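Local coordinates for pesticidal crystal protein CRY4AA (Bacillus thuringiensis, PDB 2C9K), which promotes colloid-osmotic lysis by binding to midgut epithelial cells of insects, as the toxin part of a mosquito-larvicidal, pore-forming delta endotoxin, at residues A[486-491]-A[496-501]; A[490-495]-A[566-571]; A[558-563]-A[599-604]. All blocks are in the same frame, centred on the assembly; numbering follows the deposited sequence.

Interaction 1 (A[486-491]-A[496-501]); sequences SKVVQG and GGDLID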
loop_
_atom_site.group_PDB
_atom_site.type_symbol
_atom_site.label_atom_id
_atom_site.label_comp_id
_atom_site.label_asym_id
_atom_site.label_seq_id
_atom_site.Cartn_x
_atom_site.Cartn_y
_atom_site.Cartn_z
ATOM N N SER A 486 1.395 24.085 5.066
ATOM C CA SER A 486 0.938 22.700 5.088
ATOM C C SER A 486 2.063 21.676 5.035
ATOM O O SER A 486 3.204 22.019 4.755
ATOM C CB SER A 486 -0.016 22.473 3.924
ATOM O OG SER A 486 -1.095 23.376 4.025
ATOM N N LYS A 487 1.742 20.418 5.310
ATOM C CA LYS A 487 2.752 19.375 5.267
ATOM C C LYS A 487 2.130 17.997 5.108
ATOM O O LYS A 487 0.946 17.801 5.362
ATOM C CB LYS A 487 3.617 19.417 6.533
ATOM C CG LYS A 487 2.885 19.103 7.826
ATOM C CD LYS A 487 3.844 19.151 9.011
ATOM C CE LYS A 487 3.165 18.788 10.325
ATOM N NZ LYS A 487 2.056 19.723 10.662
ATOM N N VAL A 488 2.932 17.042 4.663
ATOM C CA VAL A 488 2.447 15.682 4.487
ATOM C C VAL A 488 2.777 14.883 5.745
ATOM O O VAL A 488 3.938 14.773 6.119
ATOM C CB VAL A 488 3.119 14.983 3.274
ATOM C CG1 VAL A 488 2.656 13.536 3.190
ATOM C CG2 VAL A 488 2.796 15.726 1.978
ATOM N N VAL A 489 1.764 14.334 6.404
ATOM C CA VAL A 489 2.018 13.563 7.604
ATOM C C VAL A 489 1.789 12.094 7.364
ATOM O O VAL A 489 1.006 11.709 6.503
ATOM C CB VAL A 489 1.117 13.980 8.782
ATOM C CG1 VAL A 489 1.394 15.423 9.161
ATOM C CG2 VAL A 489 -0.346 13.748 8.429
ATOM N N GLN A 490 2.497 11.287 8.141
ATOM C CA GLN A 490 2.418 9.838 8.101
ATOM C C GLN A 490 0.966 9.375 8.253
ATOM O O GLN A 490 0.233 9.879 9.105
ATOM C CB GLN A 490 3.258 9.291 9.250
ATOM C CG GLN A 490 2.943 7.891 9.653
ATOM C CD GLN A 490 3.761 6.900 8.891
ATOM O OE1 GLN A 490 3.659 6.799 7.668
ATOM N NE2 GLN A 490 4.600 6.157 9.608
ATOM N N GLY A 491 0.552 8.420 7.425
ATOM C CA GLY A 491 -0.805 7.908 7.513
ATOM C C GLY A 491 -0.963 7.102 8.785
ATOM O O GLY A 491 0.032 6.650 9.352
ATOM N N GLY A 496 -3.937 3.584 3.410
ATOM C CA GLY A 496 -3.185 3.171 2.242
ATOM C C GLY A 496 -2.014 4.073 1.907
ATOM O O GLY A 496 -1.270 3.800 0.960
ATOM N N GLY A 497 -1.846 5.144 2.677
ATOM C CA GLY A 497 -0.753 6.066 2.433
ATOM C C GLY A 497 -0.834 7.284 3.326
ATOM O O GLY A 497 -1.664 7.334 4.226
ATOM N N ASP A 498 0.006 8.279 3.070
ATOM C CA ASP A 498 0.024 9.488 3.886
ATOM C C ASP A 498 -1.111 10.472 3.617
ATOM O O ASP A 498 -1.877 10.312 2.656
ATOM C CB ASP A 498 1.368 10.190 3.717
ATOM C CG ASP A 498 2.535 9.266 4.007
ATOM O OD1 ASP A 498 2.425 8.461 4.957
ATOM O OD2 ASP A 498 3.559 9.344 3.295
ATOM N N LEU A 499 -1.201 11.494 4.469
ATOM C CA LEU A 499 -2.238 12.519 4.367
ATOM C C LEU A 499 -1.651 13.930 4.360
ATOM O O LEU A 499 -0.512 14.145 4.773
ATOM C CB LEU A 499 -3.194 12.422 5.554
ATOM C CG LEU A 499 -3.592 11.062 6.121
ATOM C CD1 LEU A 499 -4.194 11.264 7.501
ATOM C CD2 LEU A 499 -4.572 10.370 5.192
ATOM N N ILE A 500 -2.449 14.892 3.907
ATOM C CA ILE A 500 -2.036 16.294 3.866
ATOM C C ILE A 500 -2.547 17.029 5.097
ATOM O O ILE A 500 -3.725 16.912 5.448
ATOM C CB ILE A 500 -2.613 17.047 2.625
ATOM C CG1 ILE A 500 -1.900 16.612 1.344
ATOM C CG2 ILE A 500 -2.463 18.554 2.812
ATOM C CD1 ILE A 500 -2.368 17.384 0.117
ATOM N N ASP A 501 -1.652 17.776 5.742
ATOM C CA ASP A 501 -1.986 18.585 6.915
ATOM C C ASP A 501 -2.314 19.946 6.300
ATOM O O ASP A 501 -1.473 20.839 6.236
ATOM C CB ASP A 501 -0.776 18.703 7.851
ATOM C CG ASP A 501 -1.158 19.136 9.267
ATOM O OD1 ASP A 501 -2.022 20.036 9.409
ATOM O OD2 ASP A 501 -0.582 18.582 10.237
#
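K487 and D501 lie alongside each other on one face of the sheet, their side chains pointing the same way. The lysine chain is extended until its last torsion, where a bend (chi4 -61°) turns NZ to D501 OD2 at 2.9 Å. NZ meets that oxygen from above the carboxylate plane, 67° out of it, so the salt bridge is probably held more by charge than by a directed lone pair. V489 shares this face: its CG1 is 3.9 Å from D501 OD2, the two side chains crossing obliquely, while its CG2 is 4.3 Å from L499 CB. These residues belong to the arms of an antiparallel beta hairpin, strands 487-489 and 499-501, in the third, C-terminal domain of the toxin fragment. V489 and L499 form a hydrogen-bonded pair, V489 N to L499 O at 2.8 Å, with the reciprocal bond back to V489 O. The non-hydrogen-bonded pair V488 and I500 faces the other way. Toward the loop, V488 CG1 meets D498 CB at 3.6 Å, the two side chains roughly perpendicular. D498 OD1 accepts a hydrogen bond from G491 N (3.1 Å) through its anti lone pair. Strand 600-609 adjoins the hairpin, L601 touching both V489 and L499.

Interaction 2 (A[490-495]-A[566-571]); sequences QGPGHT and KDFQYL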
loop_
_atom_site.group_PDB
_atom_site.type_symbol
_atom_site.label_atom_id
_atom_site.label_comp_id
_atom_site.label_asym_id
_atom_site.label_seq_id
_atom_site.Cartn_x
_atom_site.Cartn_y
_atom_site.Cartn_z
ATOM N N GLN A 490 2.497 11.287 8.141
ATOM C CA GLN A 490 2.418 9.838 8.101
ATOM C C GLN A 490 0.966 9.375 8.253
ATOM O O GLN A 490 0.233 9.879 9.105
ATOM C CB GLN A 490 3.258 9.291 9.250
ATOM C CG GLN A 490 2.943 7.891 9.653
ATOM C CD GLN A 490 3.761 6.900 8.891
ATOM O OE1 GLN A 490 3.659 6.799 7.668
ATOM N NE2 GLN A 490 4.600 6.157 9.608
ATOM N N GLY A 491 0.552 8.420 7.425
ATOM C CA GLY A 491 -0.805 7.908 7.513
ATOM C C GLY A 491 -0.963 7.102 8.785
ATOM O O GLY A 491 0.032 6.650 9.352
ATOM N N PRO A 492 -2.198 6.906 9.268
ATOM C CA PRO A 492 -2.450 6.141 10.495
ATOM C C PRO A 492 -2.274 4.628 10.340
ATOM O O PRO A 492 -2.169 3.888 11.323
ATOM C CB PRO A 492 -3.877 6.536 10.855
ATOM C CG PRO A 492 -4.501 6.738 9.523
ATOM C CD PRO A 492 -3.443 7.509 8.767
ATOM N N GLY A 493 -2.247 4.165 9.100
ATOM C CA GLY A 493 -2.058 2.748 8.881
ATOM C C GLY A 493 -3.138 2.109 8.049
ATOM O O GLY A 493 -2.905 1.077 7.423
ATOM N N HIS A 494 -4.312 2.727 8.013
ATOM C CA HIS A 494 -5.422 2.157 7.262
ATOM C C HIS A 494 -5.920 2.962 6.060
ATOM O O HIS A 494 -6.926 2.602 5.449
ATOM C CB HIS A 494 -6.578 1.894 8.229
ATOM C CG HIS A 494 -6.954 3.084 9.056
ATOM N ND1 HIS A 494 -7.831 4.051 8.614
ATOM C CD2 HIS A 494 -6.545 3.478 10.284
ATOM C CE1 HIS A 494 -7.947 4.989 9.536
ATOM N NE2 HIS A 494 -7.178 4.666 10.560
ATOM N N THR A 495 -5.230 4.041 5.707
ATOM C CA THR A 495 -5.665 4.839 4.568
ATOM C C THR A 495 -4.919 4.468 3.289
ATOM O O THR A 495 -5.230 4.971 2.209
ATOM C CB THR A 495 -5.484 6.345 4.833
ATOM O OG1 THR A 495 -4.116 6.611 5.164
ATOM C CG2 THR A 495 -6.389 6.798 5.970
ATOM N N LYS A 566 -13.179 5.496 12.586
ATOM C CA LYS A 566 -14.301 6.398 12.807
ATOM C C LYS A 566 -13.885 7.867 12.773
ATOM O O LYS A 566 -14.725 8.752 12.626
ATOM C CB LYS A 566 -14.965 6.055 14.146
ATOM C CG LYS A 566 -16.055 7.008 14.592
ATOM C CD LYS A 566 -15.483 8.155 15.411
ATOM C CE LYS A 566 -14.915 7.652 16.729
ATOM N NZ LYS A 566 -15.971 6.980 17.546
ATOM N N ASP A 567 -12.583 8.117 12.890
ATOM C CA ASP A 567 -12.044 9.476 12.894
ATOM C C ASP A 567 -12.096 10.168 11.545
ATOM O O ASP A 567 -12.027 11.392 11.480
ATOM C CB ASP A 567 -10.606 9.476 13.419
ATOM C CG ASP A 567 -10.521 9.088 14.889
ATOM O OD1 ASP A 567 -9.400 8.836 15.380
ATOM O OD2 ASP A 567 -11.581 9.042 15.555
ATOM N N PHE A 568 -12.203 9.397 10.467
ATOM C CA PHE A 568 -12.294 9.989 9.139
ATOM C C PHE A 568 -13.747 9.989 8.697
ATOM O O PHE A 568 -14.449 8.992 8.853
ATOM C CB PHE A 568 -11.440 9.219 8.130
ATOM C CG PHE A 568 -9.958 9.377 8.351
ATOM C CD1 PHE A 568 -9.288 8.590 9.281
ATOM C CD2 PHE A 568 -9.242 10.348 7.656
ATOM C CE1 PHE A 568 -7.936 8.766 9.520
ATOM C CE2 PHE A 568 -7.888 10.536 7.889
ATOM C CZ PHE A 568 -7.232 9.741 8.825
ATOM N N GLN A 569 -14.201 11.119 8.162
ATOM C CA GLN A 569 -15.577 11.245 7.700
ATOM C C GLN A 569 -15.671 11.800 6.284
ATOM O O GLN A 569 -14.651 12.129 5.668
ATOM C CB GLN A 569 -16.373 12.108 8.677
ATOM C CG GLN A 569 -16.598 11.413 10.013
ATOM C CD GLN A 569 -17.374 10.108 9.864
ATOM O OE1 GLN A 569 -17.392 9.275 10.774
ATOM N NE2 GLN A 569 -18.031 9.932 8.712
ATOM N N TYR A 570 -16.891 11.903 5.765
ATOM C CA TYR A 570 -17.086 12.380 4.404
ATOM C C TYR A 570 -17.953 13.613 4.238
ATOM O O TYR A 570 -19.086 13.656 4.711
ATOM C CB TYR A 570 -17.701 11.276 3.544
ATOM C CG TYR A 570 -16.865 10.027 3.368
ATOM C CD1 TYR A 570 -16.576 9.194 4.450
ATOM C CD2 TYR A 570 -16.414 9.646 2.099
ATOM C CE1 TYR A 570 -15.863 8.008 4.273
ATOM C CE2 TYR A 570 -15.702 8.463 1.910
ATOM C CZ TYR A 570 -15.433 7.650 3.002
ATOM O OH TYR A 570 -14.745 6.482 2.818
ATOM N N LEU A 571 -17.418 14.613 3.545
ATOM C CA LEU A 571 -18.171 15.830 3.255
ATOM C C LEU A 571 -18.143 16.025 1.751
ATOM O O LEU A 571 -17.164 15.674 1.091
ATOM C CB LEU A 571 -17.580 17.055 3.960
ATOM C CG LEU A 571 -18.170 17.285 5.353
ATOM C CD1 LEU A 571 -17.571 18.533 5.988
ATOM C CD2 LEU A 571 -19.681 17.406 5.226
#
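F568 extends its ring toward the loop 490-495, where P492, H494 and T495 gather round the far end of the ring. T495 CG2 lies over one ring face, displaced toward the rim, and comes to 4.2 Å from F568 CZ; the two side chains cross at about a right angle. P492 arrives from the opposite direction to the phenylalanine, its CG 4.0 Å from F568 CE1. The same CE1 is met by H494 CE1 at 3.8 Å. With ring centroids 5.8 Å apart and planes at 83°, the imidazole and phenyl groups meet obliquely, in no regular stack. P492 CG also sits over a face of the H494 ring, 3.5 Å above its plane and displaced toward the rim, so the proline touches both aromatic groups. Residues 490-495 are part of the connection between strands 487-489 and 499-501 of a beta hairpin, whereas F568 follows a short 3-10 segment near the start of strand 569-572; the contact joins the hairpin loop to a part of the third, C-terminal domain of the toxin fragment far away in sequence. No hydrogen bond crosses between the two segments; H494 NE2 bonds to L563 O and T495 OG1 to G497 O. The first torsion of T495 (chi1 56°) sets OG1 between its own backbone N and carbonyl carbon, leaving CG2 as the branch that meets F568. H494 also touches T194 and V198 of helix 183-208, in the helical N-terminal domain, and P492 O accepts a hydrogen bond from K202 NZ of the same helix.

Interaction 3 (A[558-563]-A[599-604]); sequences TDYTNL and TVLIDK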
loop_
_atom_site.group_PDB
_atom_site.type_symbol
_atom_site.label_atom_id
_atom_site.label_comp_id
_atom_site.label_asym_id
_atom_site.label_seq_id
_atom_site.Cartn_x
_atom_site.Cartn_y
_atom_site.Cartn_z
ATOM N N THR A 558 -4.461 15.469 19.591
ATOM C CA THR A 558 -3.519 15.924 18.576
ATOM C C THR A 558 -2.740 14.752 18.000
ATOM O O THR A 558 -1.902 14.934 17.115
ATOM C CB THR A 558 -2.513 16.903 19.159
ATOM O OG1 THR A 558 -1.732 16.232 20.159
ATOM C CG2 THR A 558 -3.232 18.092 19.779
ATOM N N ASP A 559 -3.005 13.551 18.503
ATOM C CA ASP A 559 -2.297 12.392 17.995
ATOM C C ASP A 559 -2.965 11.929 16.713
ATOM O O ASP A 559 -3.929 11.153 16.746
ATOM C CB ASP A 559 -2.299 11.252 19.006
ATOM C CG ASP A 559 -1.140 10.301 18.793
ATOM O OD1 ASP A 559 -0.730 10.122 17.623
ATOM O OD2 ASP A 559 -0.644 9.733 19.789
ATOM N N TYR A 560 -2.436 12.403 15.587
ATOM C CA TYR A 560 -2.972 12.074 14.279
ATOM C C TYR A 560 -2.435 10.750 13.792
ATOM O O TYR A 560 -3.058 10.095 12.960
ATOM C CB TYR A 560 -2.593 13.157 13.278
ATOM C CG TYR A 560 -2.705 14.547 13.838
ATOM C CD1 TYR A 560 -1.594 15.378 13.908
ATOM C CD2 TYR A 560 -3.921 15.020 14.325
ATOM C CE1 TYR A 560 -1.689 16.648 14.452
ATOM C CE2 TYR A 560 -4.030 16.289 14.873
ATOM C CZ TYR A 560 -2.911 17.099 14.934
ATOM O OH TYR A 560 -3.019 18.356 15.475
ATOM N N THR A 561 -1.271 10.366 14.306
ATOM C CA THR A 561 -0.645 9.114 13.897
ATOM C C THR A 561 -1.507 7.902 14.162
ATOM O O THR A 561 -1.491 6.954 13.379
ATOM C CB THR A 561 0.696 8.875 14.597
ATOM O OG1 THR A 561 0.767 9.673 15.788
ATOM C CG2 THR A 561 1.844 9.196 13.657
ATOM N N ASN A 562 -2.254 7.918 15.261
ATOM C CA ASN A 562 -3.095 6.780 15.565
ATOM C C ASN A 562 -4.590 7.058 15.489
ATOM O O ASN A 562 -5.362 6.606 16.334
ATOM C CB ASN A 562 -2.717 6.170 16.927
ATOM C CG ASN A 562 -2.257 7.211 17.939
ATOM O OD1 ASN A 562 -2.971 8.185 18.228
ATOM N ND2 ASN A 562 -1.060 7.004 18.493
ATOM N N LEU A 563 -4.997 7.796 14.460
ATOM C CA LEU A 563 -6.409 8.091 14.252
ATOM C C LEU A 563 -7.133 6.781 13.945
ATOM O O LEU A 563 -6.580 5.884 13.299
ATOM C CB LEU A 563 -6.608 9.056 13.081
ATOM C CG LEU A 563 -6.164 10.511 13.247
ATOM C CD1 LEU A 563 -6.600 11.319 12.028
ATOM C CD2 LEU A 563 -6.775 11.097 14.509
ATOM N N THR A 599 -6.690 21.400 13.402
ATOM C CA THR A 599 -5.981 20.535 12.460
ATOM C C THR A 599 -6.939 19.808 11.530
ATOM O O THR A 599 -7.932 19.232 11.973
ATOM C CB THR A 599 -5.148 19.456 13.193
ATOM O OG1 THR A 599 -4.080 20.074 13.924
ATOM C CG2 THR A 599 -4.575 18.463 12.199
ATOM N N VAL A 600 -6.630 19.831 10.238
ATOM C CA VAL A 600 -7.442 19.153 9.232
ATOM C C VAL A 600 -6.533 18.224 8.433
ATOM O O VAL A 600 -5.509 18.649 7.897
ATOM C CB VAL A 600 -8.111 20.162 8.265
ATOM C CG1 VAL A 600 -8.877 19.417 7.174
ATOM C CG2 VAL A 600 -9.053 21.069 9.037
ATOM N N LEU A 601 -6.892 16.948 8.374
ATOM C CA LEU A 601 -6.092 15.992 7.627
ATOM C C LEU A 601 -6.854 15.527 6.390
ATOM O O LEU A 601 -7.893 14.879 6.492
ATOM C CB LEU A 601 -5.724 14.804 8.514
ATOM C CG LEU A 601 -4.892 15.162 9.752
ATOM C CD1 LEU A 601 -4.615 13.908 10.560
ATOM C CD2 LEU A 601 -3.583 15.818 9.335
ATOM N N ILE A 602 -6.340 15.885 5.219
ATOM C CA ILE A 602 -6.976 15.508 3.965
ATOM C C ILE A 602 -6.490 14.153 3.483
ATOM O O ILE A 602 -5.300 13.964 3.233
ATOM C CB ILE A 602 -6.682 16.522 2.850
ATOM C CG1 ILE A 602 -7.327 17.869 3.173
ATOM C CG2 ILE A 602 -7.206 15.992 1.539
ATOM C CD1 ILE A 602 -8.828 17.842 3.162
ATOM N N ASP A 603 -7.426 13.224 3.324
ATOM C CA ASP A 603 -7.106 11.879 2.869
ATOM C C ASP A 603 -7.382 11.643 1.381
ATOM O O ASP A 603 -6.449 11.546 0.577
ATOM C CB ASP A 603 -7.879 10.869 3.719
ATOM C CG ASP A 603 -7.726 9.453 3.227
ATOM O OD1 ASP A 603 -6.603 9.087 2.809
ATOM O OD2 ASP A 603 -8.729 8.708 3.273
ATOM N N LYS A 604 -8.657 11.566 1.013
ATOM C CA LYS A 604 -9.031 11.311 -0.375
ATOM C C LYS A 604 -9.946 12.381 -0.981
ATOM O O LYS A 604 -10.791 12.961 -0.297
ATOM C CB LYS A 604 -9.756 9.958 -0.491
ATOM C CG LYS A 604 -9.149 8.780 0.260
ATOM C CD LYS A 604 -8.002 8.137 -0.482
ATOM C CE LYS A 604 -7.594 6.807 0.168
ATOM N NZ LYS A 604 -7.121 6.918 1.593
#
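Y560 reaches from the loop 558-563 to the start of strand 600-609: the base of the side chain meets L601, and the ring and hydroxyl meet T599. At the base, Y560 CB is 3.5 Å from L601 CD1, and Y560 CG is 3.8 Å from the same methyl; the two side chains cross at about a right angle. Farther out, T599 CG2 stands over one face of the Y560 ring, 3.9 Å from the ring centroid and 30° off the normal, a CH-pi contact in which Y560 CE2, at 3.5 Å, is among the nearest ring atoms. The carbonyl oxygen of T558 lies over the centre of the opposite face. At the tip, Y560 OH is hydrogen-bonded to T599 OG1 at 2.5 Å. T599 thus grips the phenol twice, and its chi1 of -67° explains how: CG2 is placed anti to the backbone N, over the ring, with OG1 turned to the hydroxyl. Y560 opens a type I beta turn that ends at L563, which brings L563 CD1 to within 3.6 Å of L601 CD1, so one leucine methyl is shared by both ends of the turn. L601 belongs to a strand that pairs antiparallel with strand 499-501 through I602 and I500, and with strand 517-527 through L601 and A526; its side chain also touches D501 of the first neighbour and A526 of the second.

Overall arrangement
All three contacts lie in the third, C-terminal domain of the toxin fragment, their centres 7 to 10 Å apart, and reach the same mixed sheet. Interaction 1 is partly buried and mainly polar, built of backbone ladder bonds and a salt bridge at an exposed lysine. Interactions 2 and 3 are buried: interaction 2 packs the hairpin loop round a phenylalanine, and interaction 3 a loop on strand 600-609, adding one hydroxyl pair. L499 links the set, with CD1 3.6 Å from F568 CZ and CD2 3.4 Å from D603 OD1. Interactions 1 and 3 lie on adjacent antiparallel strands, 499-501 and 600-609. Between interactions 2 and 3, T495 O is probably hydrogen-bonded to K604 NZ at 2.8 Å.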